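Uncharacterized protein (Staphylococcus aureus subsp. aureus Mu50, PDB 4QPV) is of unknown function, a DUF1672 family member with a unique fold built on a kinked-helix-beta-beta-beta repeat. Local coordinates at residues I238-K249 with V281-H289; H134-V144 with N253-S261. One frame throughout, in Å; residues are numbered along the deposited sequence.

Interaction 1: I238-K249 with V281-H289; sequences IDEMIDFSEVLK and VIEVGVFNH
Gly285 O is gripped twice from the helix side: by the hydroxyl of Ser245, whose OG donates to it at 2.9 Å, and by water 1, which donates to Gly285 O at 2.7 Å. The same water accepts from Lys249 NZ, and that ammonium also forms a salt bridge to Glu246 OE2 one turn of helix away. Ser245 OG reaches the carbonyl because it stands anti to its own backbone nitrogen (chi1 175°), and it arrives 23° off the carbonyl plane. Lys249, extended beyond CG, runs alongside Val286, with its CE 3.6 Å from Val286 O.

Around this polar patch the contact is aliphatic. Val284 spreads its two methyls along the helix: CG1 sits 3.6 Å from Ser245 CB, while CG2 touches both Ile238 CD1 and Met241 CB. Ile282 CG2 meets Ile238 CD1 at 3.7 Å. At the other end Val286 CG1 packs on Leu248 CB at 3.8 Å, and the same methyl lies over the centre of the neighbouring Phe287 ring.

The 238-249 part of helix 234-249 runs along strand 282-285 in the same direction, 28° from parallel. Strand 259-265 pairs antiparallel with 282-285 and packs against Met241 and Phe244 through Ile264 and Leu262; Val286 and Phe287 form a classic beta bulge opposite Val260, and helix 135-147 touches Phe244 and Leu248.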
loop_
_atom_site.group_PDB
_atom_site.type_symbol
_atom_site.label_atom_id
_atom_site.label_comp_id
_atom_site.label_asym_id
_atom_site.label_seq_id
_atom_site.Cartn_x
_atom_site.Cartn_y
_atom_site.Cartn_z
ATOM N N ILE A 238 -8.595 21.467 -11.521
ATOM C CA ILE A 238 -7.786 22.079 -10.452
ATOM C C ILE A 238 -8.665 22.839 -9.426
ATOM O O ILE A 238 -8.469 22.654 -8.222
ATOM C CB ILE A 238 -6.619 22.969 -10.960
ATOM C CG1 ILE A 238 -5.743 23.539 -9.799
ATOM C CG2 ILE A 238 -7.087 24.092 -11.902
ATOM C CD1 ILE A 238 -5.078 22.537 -8.925
ATOM N N ASP A 239 -9.614 23.668 -9.886
ATOM C CA ASP A 239 -10.461 24.434 -8.959
ATOM C C ASP A 239 -11.264 23.522 -8.048
ATOM O O ASP A 239 -11.307 23.763 -6.843
ATOM C CB ASP A 239 -11.389 25.391 -9.690
ATOM C CG ASP A 239 -10.613 26.576 -10.185
ATOM O OD1 ASP A 239 -10.465 27.556 -9.409
ATOM O OD2 ASP A 239 -10.138 26.530 -11.340
ATOM N N GLU A 240 -11.828 22.440 -8.597
ATOM C CA GLU A 240 -12.605 21.493 -7.785
ATOM C C GLU A 240 -11.738 20.835 -6.710
ATOM O O GLU A 240 -12.203 20.678 -5.583
ATOM C CB GLU A 240 -13.256 20.437 -8.681
ATOM C CG GLU A 240 -14.463 20.998 -9.412
ATOM C CD GLU A 240 -14.776 20.192 -10.652
ATOM O OE1 GLU A 240 -14.146 20.443 -11.705
ATOM O OE2 GLU A 240 -15.583 19.244 -10.540
HETATM N N MSE A 241 -10.455 20.542 -7.031
HETATM C CA MSE A 241 -9.512 19.927 -6.087
HETATM C C MSE A 241 -9.091 20.933 -5.006
HETATM O O MSE A 241 -9.009 20.569 -3.822
HETATM C CB MSE A 241 -8.303 19.319 -6.809
HETATM C CG MSE A 241 -8.685 18.047 -7.610
HETATM SE SE MSE A 241 -9.487 16.633 -6.461
HETATM C CE MSE A 241 -11.335 16.849 -6.905
ATOM N N ILE A 242 -8.911 22.199 -5.389
ATOM C CA ILE A 242 -8.606 23.253 -4.419
ATOM C C ILE A 242 -9.775 23.345 -3.444
ATOM O O ILE A 242 -9.562 23.414 -2.242
ATOM C CB ILE A 242 -8.333 24.617 -5.122
ATOM C CG1 ILE A 242 -6.939 24.604 -5.811
ATOM C CG2 ILE A 242 -8.468 25.809 -4.133
ATOM C CD1 ILE A 242 -6.752 25.788 -6.849
ATOM N N ASP A 243 -11.004 23.292 -3.969
ATOM C CA ASP A 243 -12.197 23.401 -3.133
ATOM C C ASP A 243 -12.339 22.192 -2.210
ATOM O O ASP A 243 -12.598 22.371 -1.025
ATOM C CB ASP A 243 -13.455 23.599 -3.983
ATOM C CG ASP A 243 -14.673 23.878 -3.131
ATOM O OD1 ASP A 243 -14.670 24.905 -2.408
ATOM O OD2 ASP A 243 -15.637 23.078 -3.197
ATOM N N PHE A 244 -12.108 20.976 -2.723
ATOM C CA PHE A 244 -12.165 19.792 -1.894
ATOM C C PHE A 244 -11.076 19.874 -0.794
ATOM O O PHE A 244 -11.384 19.556 0.345
ATOM C CB PHE A 244 -12.033 18.516 -2.754
ATOM C CG PHE A 244 -12.236 17.190 -2.039
ATOM C CD1 PHE A 244 -13.018 17.108 -0.889
ATOM C CD2 PHE A 244 -11.686 16.019 -2.551
ATOM C CE1 PHE A 244 -13.231 15.882 -0.252
ATOM C CE2 PHE A 244 -11.894 14.790 -1.913
ATOM C CZ PHE A 244 -12.667 14.731 -0.770
ATOM N N SER A 245 -9.842 20.361 -1.104
ATOM C CA SER A 245 -8.797 20.525 -0.069
ATOM C C SER A 245 -9.295 21.459 1.045
ATOM O O SER A 245 -9.121 21.159 2.232
ATOM C CB SER A 245 -7.511 21.086 -0.664
ATOM O OG SER A 245 -6.578 21.346 0.372
ATOM N N GLU A 246 -9.945 22.568 0.664
ATOM C CA GLU A 246 -10.491 23.511 1.646
ATOM C C GLU A 246 -11.546 22.839 2.534
ATOM O O GLU A 246 -11.524 23.035 3.745
ATOM C CB GLU A 246 -11.060 24.771 0.963
ATOM C CG GLU A 246 -9.955 25.611 0.326
ATOM C CD GLU A 246 -8.802 26.000 1.240
ATOM O OE1 GLU A 246 -9.064 26.555 2.329
ATOM O OE2 GLU A 246 -7.638 25.719 0.881
ATOM N N VAL A 247 -12.416 22.004 1.945
ATOM C CA VAL A 247 -13.428 21.240 2.686
ATOM C C VAL A 247 -12.718 20.296 3.711
ATOM O O VAL A 247 -13.048 20.317 4.902
ATOM C CB VAL A 247 -14.362 20.470 1.712
ATOM C CG1 VAL A 247 -15.218 19.416 2.440
ATOM C CG2 VAL A 247 -15.238 21.439 0.930
ATOM N N LEU A 248 -11.705 19.549 3.254
ATOM C CA LEU A 248 -10.928 18.618 4.086
ATOM C C LEU A 248 -10.235 19.316 5.269
ATOM O O LEU A 248 -10.292 18.804 6.393
ATOM C CB LEU A 248 -9.896 17.864 3.216
ATOM C CG LEU A 248 -10.502 16.897 2.208
ATOM C CD1 LEU A 248 -9.452 16.356 1.256
ATOM C CD2 LEU A 248 -11.245 15.748 2.909
ATOM N N LYS A 249 -9.639 20.508 5.044
ATOM C CA LYS A 249 -8.970 21.277 6.113
ATOM C C LYS A 249 -9.911 21.615 7.273
ATOM O O LYS A 249 -9.445 21.757 8.413
ATOM C CB LYS A 249 -8.358 22.581 5.584
ATOM C CG LYS A 249 -7.178 22.379 4.644
ATOM C CD LYS A 249 -6.798 23.696 3.977
ATOM C CE LYS A 249 -5.799 23.467 2.875
ATOM N NZ LYS A 249 -5.344 24.749 2.275
ATOM N N VAL A 281 -1.302 13.713 -13.062
ATOM C CA VAL A 281 -2.207 14.059 -11.958
ATOM C C VAL A 281 -2.203 15.522 -11.627
ATOM O O VAL A 281 -1.236 16.228 -11.900
ATOM C CB VAL A 281 -1.833 13.255 -10.650
ATOM C CG1 VAL A 281 -2.009 11.746 -10.830
ATOM C CG2 VAL A 281 -0.421 13.586 -10.161
ATOM N N ILE A 282 -3.268 15.939 -10.960
ATOM C CA ILE A 282 -3.404 17.193 -10.248
ATOM C C ILE A 282 -2.976 16.863 -8.837
ATOM O O ILE A 282 -3.435 15.841 -8.309
ATOM C CB ILE A 282 -4.861 17.741 -10.254
ATOM C CG1 ILE A 282 -5.299 18.220 -11.622
ATOM C CG2 ILE A 282 -5.045 18.842 -9.180
ATOM C CD1 ILE A 282 -6.798 18.414 -11.696
ATOM N N GLU A 283 -2.151 17.707 -8.205
ATOM C CA GLU A 283 -1.779 17.492 -6.809
ATOM C C GLU A 283 -2.086 18.757 -6.020
ATOM O O GLU A 283 -1.676 19.845 -6.432
ATOM C CB GLU A 283 -0.314 17.089 -6.673
ATOM C CG GLU A 283 0.044 16.537 -5.304
ATOM C CD GLU A 283 1.469 16.028 -5.179
ATOM O OE1 GLU A 283 2.030 15.536 -6.187
ATOM O OE2 GLU A 283 2.023 16.113 -4.058
ATOM N N VAL A 284 -2.865 18.627 -4.936
ATOM C CA VAL A 284 -3.185 19.758 -4.052
ATOM C C VAL A 284 -2.865 19.348 -2.616
ATOM O O VAL A 284 -3.378 18.333 -2.138
ATOM C CB VAL A 284 -4.643 20.282 -4.186
ATOM C CG1 VAL A 284 -4.914 21.394 -3.186
ATOM C CG2 VAL A 284 -4.946 20.762 -5.607
ATOM N N GLY A 285 -2.034 20.142 -1.934
ATOM C CA GLY A 285 -1.704 19.871 -0.539
ATOM C C GLY A 285 -2.912 20.084 0.360
ATOM O O GLY A 285 -3.725 20.983 0.110
ATOM N N VAL A 286 -3.081 19.211 1.370
ATOM C CA VAL A 286 -4.160 19.355 2.345
ATOM C C VAL A 286 -3.490 19.758 3.680
ATOM O O VAL A 286 -3.736 20.857 4.187
ATOM C CB VAL A 286 -5.082 18.112 2.472
ATOM C CG1 VAL A 286 -6.165 18.344 3.530
ATOM C CG2 VAL A 286 -5.708 17.744 1.119
ATOM N N PHE A 287 -2.618 18.876 4.211
ATOM C CA PHE A 287 -1.849 19.125 5.433
ATOM C C PHE A 287 -0.384 18.878 5.156
ATOM O O PHE A 287 -0.051 17.877 4.537
ATOM C CB PHE A 287 -2.321 18.226 6.603
ATOM C CG PHE A 287 -3.793 18.297 6.898
ATOM C CD1 PHE A 287 -4.400 19.512 7.222
ATOM C CD2 PHE A 287 -4.576 17.149 6.869
ATOM C CE1 PHE A 287 -5.764 19.576 7.488
ATOM C CE2 PHE A 287 -5.943 17.218 7.135
ATOM C CZ PHE A 287 -6.526 18.430 7.444
ATOM N N ASN A 288 0.494 19.773 5.610
ATOM C CA ASN A 288 1.927 19.577 5.391
ATOM C C ASN A 288 2.719 20.047 6.600
ATOM O O ASN A 288 2.440 21.114 7.149
ATOM C CB ASN A 288 2.409 20.271 4.113
ATOM C CG ASN A 288 3.724 19.716 3.631
ATOM O OD1 ASN A 288 4.790 20.260 3.919
ATOM N ND2 ASN A 288 3.684 18.589 2.930
ATOM N N HIS A 289 3.706 19.239 7.014
ATOM C CA HIS A 289 4.505 19.514 8.206
ATOM C C HIS A 289 6.008 19.659 7.905
ATOM O O HIS A 289 6.795 19.753 8.848
ATOM C CB HIS A 289 4.271 18.384 9.235
ATOM C CG HIS A 289 2.832 18.228 9.618
ATOM N ND1 HIS A 289 2.260 19.001 10.618
ATOM C CD2 HIS A 289 1.880 17.420 9.092
ATOM C CE1 HIS A 289 0.993 18.625 10.680
ATOM N NE2 HIS A 289 0.719 17.674 9.779
HETATM O O HOH W 1 -4.000 23.645 -0.037
#

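Interaction 2: H134-V144 with N253-S261; sequences HKEELDNLTEV and NIPHDLNVS
Asn140 and Asn253 stack their amides, the planes tilted 27° to each other, while Asn140 ND2 donates to the backbone carbonyl Asn253 O at 2.9 Å. That bond is almost straight at the hydrogen (170°) and lies in the Asn140 amide plane, yet it meets the carbonyl from above its plane.

Next to it the packing is close and apolar. Pro255 presses on the helix with its ring: CD is 3.8 Å from Leu141 CB, and CG is 3.7 Å from Leu138 CD2. Ile254 CG2 rests against the helix backbone at Leu141 and reaches Val144 CG2. Leu258 forks at its end, one methyl going to Leu138 CD2; the other, CD2, sits over the centre of the His134 ring, 3.7 Å from its centroid, a CH-pi contact. His134, at the N-cap position, turns its ring there with CG anti to the carbonyl carbon (chi1 -58°).

The other side is polar and watery. The extended Glu137 side chain slides past Pro255 until its carboxylate meets that of Asp257, the two planes steeply turned and Glu137 OE1 only 2.9 Å from Asp257 OD1. As two ionised carboxylates they have no proton to share, and the approach is one of like charges. Water 2 connects His134 ND1 with Asp257 OD2, to which it donates at 2.8 Å, and His134 ND1 gives Glu137 OE1 only a weak bond, long and bent. Water 3 lies near both Glu137 OE2 and Ile254 O.

Two carboxylates this close would probably raise the proton affinity of at least one of them, and a positively charged His134 beside them could offset part of their repulsion.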
loop_
_atom_site.group_PDB
_atom_site.type_symbol
_atom_site.label_atom_id
_atom_site.label_comp_id
_atom_site.label_asym_id
_atom_site.label_seq_id
_atom_site.Cartn_x
_atom_site.Cartn_y
_atom_site.Cartn_z
ATOM N N HIS A 134 -2.623 5.622 13.952
ATOM C CA HIS A 134 -3.552 6.708 13.574
ATOM C C HIS A 134 -4.848 6.145 12.981
ATOM O O HIS A 134 -5.459 6.800 12.139
ATOM C CB HIS A 134 -2.886 7.630 12.531
ATOM C CG HIS A 134 -1.605 8.235 12.999
ATOM N ND1 HIS A 134 -1.588 9.421 13.710
ATOM C CD2 HIS A 134 -0.335 7.788 12.859
ATOM C CE1 HIS A 134 -0.317 9.653 13.989
ATOM N NE2 HIS A 134 0.476 8.697 13.495
ATOM N N LYS A 135 -5.275 4.945 13.442
ATOM C CA LYS A 135 -6.419 4.205 12.889
ATOM C C LYS A 135 -7.716 5.015 12.834
ATOM O O LYS A 135 -8.302 5.120 11.758
ATOM C CB LYS A 135 -6.648 2.887 13.662
ATOM C CG LYS A 135 -7.678 1.981 13.001
ATOM C CD LYS A 135 -7.909 0.678 13.774
ATOM C CE LYS A 135 -8.556 -0.376 12.915
ATOM N NZ LYS A 135 -9.822 0.092 12.299
ATOM N N GLU A 136 -8.192 5.533 13.969
ATOM C CA GLU A 136 -9.458 6.269 14.009
ATOM C C GLU A 136 -9.482 7.424 13.006
ATOM O O GLU A 136 -10.466 7.556 12.281
ATOM C CB GLU A 136 -9.745 6.783 15.429
ATOM C CG GLU A 136 -11.099 7.471 15.570
ATOM C CD GLU A 136 -11.574 7.736 16.988
ATOM O OE1 GLU A 136 -10.811 7.460 17.943
ATOM O OE2 GLU A 136 -12.718 8.218 17.143
ATOM N N GLU A 137 -8.420 8.271 12.990
ATOM C CA GLU A 137 -8.258 9.425 12.081
ATOM C C GLU A 137 -8.263 8.995 10.622
ATOM O O GLU A 137 -8.893 9.635 9.775
ATOM C CB GLU A 137 -6.886 10.080 12.335
ATOM C CG GLU A 137 -6.811 11.234 13.290
ATOM C CD GLU A 137 -5.389 11.765 13.369
ATOM O OE1 GLU A 137 -4.453 11.142 12.801
ATOM O OE2 GLU A 137 -5.217 12.816 14.019
ATOM N N LEU A 138 -7.500 7.936 10.320
ATOM C CA LEU A 138 -7.387 7.458 8.940
ATOM C C LEU A 138 -8.731 6.848 8.476
ATOM O O LEU A 138 -9.153 7.110 7.353
ATOM C CB LEU A 138 -6.213 6.471 8.806
ATOM C CG LEU A 138 -4.829 7.151 8.860
ATOM C CD1 LEU A 138 -3.714 6.117 9.098
ATOM C CD2 LEU A 138 -4.560 7.953 7.572
ATOM N N ASP A 139 -9.428 6.104 9.361
ATOM C CA ASP A 139 -10.755 5.562 9.037
ATOM C C ASP A 139 -11.754 6.712 8.812
ATOM O O ASP A 139 -12.572 6.636 7.898
ATOM C CB ASP A 139 -11.234 4.597 10.114
ATOM C CG ASP A 139 -10.438 3.290 10.191
ATOM O OD1 ASP A 139 -9.643 3.004 9.241
ATOM O OD2 ASP A 139 -10.670 2.508 11.152
ATOM N N ASN A 140 -11.633 7.817 9.577
ATOM C CA ASN A 140 -12.483 8.988 9.343
ATOM C C ASN A 140 -12.206 9.587 7.976
ATOM O O ASN A 140 -13.152 9.990 7.302
ATOM C CB ASN A 140 -12.298 10.049 10.402
ATOM C CG ASN A 140 -12.857 9.671 11.737
ATOM O OD1 ASN A 140 -13.764 8.828 11.855
ATOM N ND2 ASN A 140 -12.321 10.295 12.773
ATOM N N LEU A 141 -10.917 9.647 7.566
ATOM C CA LEU A 141 -10.560 10.159 6.240
ATOM C C LEU A 141 -11.187 9.274 5.146
ATOM O O LEU A 141 -11.740 9.807 4.171
ATOM C CB LEU A 141 -9.023 10.255 6.053
ATOM C CG LEU A 141 -8.519 10.737 4.662
ATOM C CD1 LEU A 141 -9.067 12.146 4.314
ATOM C CD2 LEU A 141 -7.005 10.767 4.612
ATOM N N THR A 142 -11.130 7.935 5.325
ATOM C CA THR A 142 -11.704 7.002 4.339
ATOM C C THR A 142 -13.196 7.294 4.137
ATOM O O THR A 142 -13.658 7.423 2.998
ATOM C CB THR A 142 -11.484 5.550 4.757
ATOM O OG1 THR A 142 -10.084 5.357 4.973
ATOM C CG2 THR A 142 -12.001 4.562 3.695
ATOM N N GLU A 143 -13.920 7.457 5.245
ATOM C CA GLU A 143 -15.339 7.774 5.244
ATOM C C GLU A 143 -15.610 9.114 4.493
ATOM O O GLU A 143 -16.513 9.174 3.659
ATOM C CB GLU A 143 -15.840 7.839 6.692
ATOM C CG GLU A 143 -17.320 8.148 6.804
ATOM C CD GLU A 143 -18.264 7.094 6.248
ATOM O OE1 GLU A 143 -17.839 5.933 6.043
ATOM O OE2 GLU A 143 -19.449 7.433 6.046
ATOM N N VAL A 144 -14.803 10.160 4.762
ATOM C CA VAL A 144 -14.967 11.476 4.116
ATOM C C VAL A 144 -14.730 11.356 2.593
ATOM O O VAL A 144 -15.452 11.969 1.810
ATOM C CB VAL A 144 -14.069 12.574 4.767
ATOM C CG1 VAL A 144 -14.127 13.889 3.977
ATOM C CG2 VAL A 144 -14.463 12.816 6.231
ATOM N N ASN A 253 -11.921 15.712 12.488
ATOM C CA ASN A 253 -11.633 14.324 12.849
ATOM C C ASN A 253 -10.681 13.571 11.892
ATOM O O ASN A 253 -10.417 12.388 12.123
ATOM C CB ASN A 253 -12.962 13.562 12.983
ATOM C CG ASN A 253 -13.761 13.422 11.699
ATOM O OD1 ASN A 253 -13.612 14.189 10.736
ATOM N ND2 ASN A 253 -14.671 12.459 11.681
ATOM N N ILE A 254 -10.138 14.239 10.863
ATOM C CA ILE A 254 -9.237 13.572 9.921
ATOM C C ILE A 254 -7.742 13.832 10.318
ATOM O O ILE A 254 -7.498 14.600 11.264
ATOM C CB ILE A 254 -9.563 13.926 8.445
ATOM C CG1 ILE A 254 -9.310 15.414 8.113
ATOM C CG2 ILE A 254 -10.986 13.465 8.062
ATOM C CD1 ILE A 254 -9.121 15.661 6.523
ATOM N N PRO A 255 -6.741 13.201 9.633
ATOM C CA PRO A 255 -5.345 13.334 10.085
ATOM C C PRO A 255 -4.651 14.681 9.817
ATOM O O PRO A 255 -3.757 14.782 8.972
ATOM C CB PRO A 255 -4.627 12.182 9.364
ATOM C CG PRO A 255 -5.726 11.251 8.914
ATOM C CD PRO A 255 -6.838 12.185 8.567
ATOM N N HIS A 256 -4.970 15.681 10.655
ATOM C CA HIS A 256 -4.291 16.982 10.654
ATOM C C HIS A 256 -2.802 16.828 11.002
ATOM O O HIS A 256 -1.985 17.577 10.477
ATOM C CB HIS A 256 -4.954 17.933 11.660
ATOM C CG HIS A 256 -6.259 18.470 11.171
ATOM N ND1 HIS A 256 -6.395 19.793 10.783
ATOM C CD2 HIS A 256 -7.445 17.842 11.012
ATOM C CE1 HIS A 256 -7.655 19.925 10.403
ATOM N NE2 HIS A 256 -8.325 18.776 10.526
ATOM N N ASP A 257 -2.457 15.849 11.870
ATOM C CA ASP A 257 -1.081 15.601 12.315
ATOM C C ASP A 257 -0.243 14.787 11.293
ATOM O O ASP A 257 0.936 14.540 11.552
ATOM C CB ASP A 257 -1.070 14.898 13.695
ATOM C CG ASP A 257 -1.801 13.561 13.759
ATOM O OD1 ASP A 257 -2.308 13.098 12.702
ATOM O OD2 ASP A 257 -1.874 12.980 14.862
ATOM N N LEU A 258 -0.835 14.364 10.146
ATOM C CA LEU A 258 -0.062 13.662 9.117
ATOM C C LEU A 258 0.146 14.575 7.914
ATOM O O LEU A 258 -0.479 15.631 7.834
ATOM C CB LEU A 258 -0.754 12.335 8.666
ATOM C CG LEU A 258 -1.017 11.284 9.752
ATOM C CD1 LEU A 258 -1.615 10.011 9.147
ATOM C CD2 LEU A 258 0.252 10.943 10.536
ATOM N N ASN A 259 1.018 14.171 6.974
ATOM C CA ASN A 259 1.155 14.885 5.696
ATOM C C ASN A 259 0.074 14.301 4.800
ATOM O O ASN A 259 -0.001 13.075 4.669
ATOM C CB ASN A 259 2.546 14.738 5.103
ATOM C CG ASN A 259 3.595 15.406 5.938
ATOM O OD1 ASN A 259 3.474 16.582 6.270
ATOM N ND2 ASN A 259 4.609 14.653 6.350
ATOM N N VAL A 260 -0.861 15.141 4.327
ATOM C CA VAL A 260 -1.982 14.655 3.517
ATOM C C VAL A 260 -2.008 15.448 2.211
ATOM O O VAL A 260 -2.008 16.673 2.227
ATOM C CB VAL A 260 -3.345 14.692 4.274
ATOM C CG1 VAL A 260 -4.497 14.198 3.382
ATOM C CG2 VAL A 260 -3.282 13.862 5.567
ATOM N N SER A 261 -2.064 14.724 1.090
ATOM C CA SER A 261 -2.033 15.298 -0.256
ATOM C C SER A 261 -3.146 14.704 -1.122
ATOM O O SER A 261 -3.347 13.485 -1.165
ATOM C CB SER A 261 -0.656 15.028 -0.878
ATOM O OG SER A 261 -0.554 15.419 -2.236
HETATM O O HOH W 2 -3.376 10.734 15.727
HETATM O O HOH W 3 -7.802 14.536 14.275
#

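After the N-terminal sheet 67-98 and helix 116-133, the chain lays down helix 135-147, then makes the strands 154-155, 175-178 and 220-227 and the helices between them before helix 234-249. The loop and strand start at 253-261 bring it back to 134-144, so interaction 2 closes a loop of 108 residues. Interaction 1 closes a shorter one of 31 residues, all the way to strand 282-285. The two cross: their segments alternate in the order 134-144, 238-249, 253-261, 281-289. Strands 259-265 and 282-285 are neighbours in one sheet, so both helices are tied to it. The contacts meet directly: His289 N probably bonds to Asn259 OD1, and His289 NE2 to His256 O.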